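Local coordinates for mitochondrial RNA-binding protein 1 (Trypanosoma brucei, PDB 2GIA), which probably binds RNA, pairing with MRP2 in a guide-RNA binding complex that acts as an RNA matchmaker in mitochondrial RNA editing, at residues B[74-78]-B[139-143]. Residues are numbered along the deposited sequence; the frame is centred on the assembly and turned at random.
Sequences LAYLV and LESAL
Leu74 reaches with both methyls into the helix that carries Leu139, Ala142 and Leu143, a compact example of aliphatic helix pairing. With chi1 at 169°, its CG points away from the backbone N and toward the other helix, which brings CD2 to 3.6 Å from CA of Leu143, while CD1 meets CD2 of Leu139 at 3.8 Å. Ala142 CB adds a methyl near both branches. Leu139 answers from the other helix, sliding past Leu74 in the opposite sense; its CD2 takes the Leu74 side, and its CD1 rests 4.0 Å from CB of Leu77. Val78 lays CG2 against the Leu139 end, 3.7 Å from O of Leu139 and 4.0 Å from CD2 of Leu143. The Leu139 carbonyl is already engaged by Leu143 N in the helix, so the methyl covers a satisfied polar atom. Over these segments the helix axes run at 141°, nearer antiparallel than parallel. Leu37 of strand 36-43 touches Leu74, Leu77 and Leu139, joining the helix pair to the sheet, while a mitochondrial RNA-binding protein 2 chain packs on Ala75 and Val78. Aliphatic carbon supplies almost all of the touching surface, which implies cohesion through shape and exclusion of water rather than through directional bonds.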
loop_
_atom_site.group_PDB
_atom_site.type_symbol
_atom_site.label_atom_id
_atom_site.label_comp_id
_atom_site.label_asym_id
_atom_site.label_seq_id
_atom_site.Cartn_x
_atom_site.Cartn_y
_atom_site.Cartn_z
ATOM N N LEU B 74 5.677 -5.998 -15.096
ATOM C CA LEU B 74 5.550 -5.034 -13.973
ATOM C C LEU B 74 5.770 -5.792 -12.654
ATOM O O LEU B 74 6.503 -5.353 -11.749
ATOM C CB LEU B 74 4.172 -4.364 -14.015
ATOM C CG LEU B 74 3.777 -3.548 -12.776
ATOM C CD1 LEU B 74 4.762 -2.342 -12.507
ATOM C CD2 LEU B 74 2.353 -2.991 -13.028
ATOM N N ALA B 75 5.151 -6.953 -12.531
ATOM C CA ALA B 75 5.333 -7.746 -11.320
ATOM C C ALA B 75 6.809 -8.161 -11.153
ATOM O O ALA B 75 7.345 -8.142 -10.038
ATOM C CB ALA B 75 4.398 -9.000 -11.380
ATOM N N TYR B 76 7.473 -8.544 -12.255
ATOM C CA TYR B 76 8.882 -8.915 -12.172
ATOM C C TYR B 76 9.725 -7.745 -11.738
ATOM O O TYR B 76 10.650 -7.929 -10.959
ATOM C CB TYR B 76 9.417 -9.445 -13.533
ATOM C CG TYR B 76 9.352 -10.960 -13.612
ATOM C CD1 TYR B 76 10.153 -11.730 -12.789
ATOM C CD2 TYR B 76 8.462 -11.599 -14.459
ATOM C CE1 TYR B 76 10.074 -13.113 -12.797
ATOM C CE2 TYR B 76 8.367 -13.005 -14.470
ATOM C CZ TYR B 76 9.190 -13.738 -13.631
ATOM O OH TYR B 76 9.147 -15.107 -13.629
ATOM N N LEU B 77 9.412 -6.535 -12.221
ATOM C CA LEU B 77 10.219 -5.385 -11.822
ATOM C C LEU B 77 10.060 -5.141 -10.324
ATOM O O LEU B 77 11.018 -4.780 -9.643
ATOM C CB LEU B 77 9.796 -4.116 -12.600
ATOM C CG LEU B 77 9.926 -4.128 -14.135
ATOM C CD1 LEU B 77 10.022 -2.683 -14.662
ATOM C CD2 LEU B 77 11.101 -4.984 -14.612
ATOM N N VAL B 78 8.843 -5.325 -9.796
ATOM C CA VAL B 78 8.674 -5.132 -8.356
ATOM C C VAL B 78 9.493 -6.229 -7.635
ATOM O O VAL B 78 10.160 -5.954 -6.628
ATOM C CB VAL B 78 7.176 -5.201 -7.969
ATOM C CG1 VAL B 78 7.028 -5.202 -6.431
ATOM C CG2 VAL B 78 6.492 -3.942 -8.543
ATOM N N LEU B 139 6.480 1.792 -9.209
ATOM C CA LEU B 139 6.194 0.419 -9.592
ATOM C C LEU B 139 5.249 -0.261 -8.570
ATOM O O LEU B 139 4.353 -0.996 -8.971
ATOM C CB LEU B 139 7.498 -0.375 -9.708
ATOM C CG LEU B 139 8.470 0.110 -10.833
ATOM C CD1 LEU B 139 9.834 -0.621 -10.676
ATOM C CD2 LEU B 139 7.864 -0.186 -12.236
ATOM N N GLU B 140 5.452 -0.029 -7.268
ATOM C CA GLU B 140 4.574 -0.693 -6.283
ATOM C C GLU B 140 3.162 -0.124 -6.415
ATOM O O GLU B 140 2.156 -0.837 -6.328
ATOM C CB GLU B 140 5.113 -0.502 -4.841
ATOM C CG GLU B 140 6.486 -1.145 -4.695
ATOM C CD GLU B 140 6.914 -1.361 -3.252
ATOM O OE1 GLU B 140 8.108 -1.692 -3.018
ATOM O OE2 GLU B 140 6.055 -1.199 -2.358
ATOM N N SER B 141 3.088 1.168 -6.634
ATOM C CA SER B 141 1.776 1.790 -6.819
ATOM C C SER B 141 1.100 1.236 -8.068
ATOM O O SER B 141 -0.097 0.890 -8.059
ATOM C CB SER B 141 1.890 3.322 -6.968
ATOM O OG SER B 141 2.199 3.955 -5.730
ATOM N N ALA B 142 1.853 1.166 -9.157
ATOM C CA ALA B 142 1.257 0.717 -10.418
ATOM C C ALA B 142 0.773 -0.709 -10.322
ATOM O O ALA B 142 -0.323 -1.036 -10.818
ATOM C CB ALA B 142 2.283 0.862 -11.588
ATOM N N LEU B 143 1.570 -1.571 -9.691
ATOM C CA LEU B 143 1.139 -2.961 -9.592
ATOM C C LEU B 143 -0.136 -3.021 -8.710
ATOM O O LEU B 143 -1.123 -3.704 -9.041
ATOM C CB LEU B 143 2.247 -3.833 -8.964
ATOM C CG LEU B 143 1.870 -5.316 -8.733
ATOM C CD1 LEU B 143 1.494 -6.017 -10.049
ATOM C CD2 LEU B 143 3.051 -6.034 -8.159
#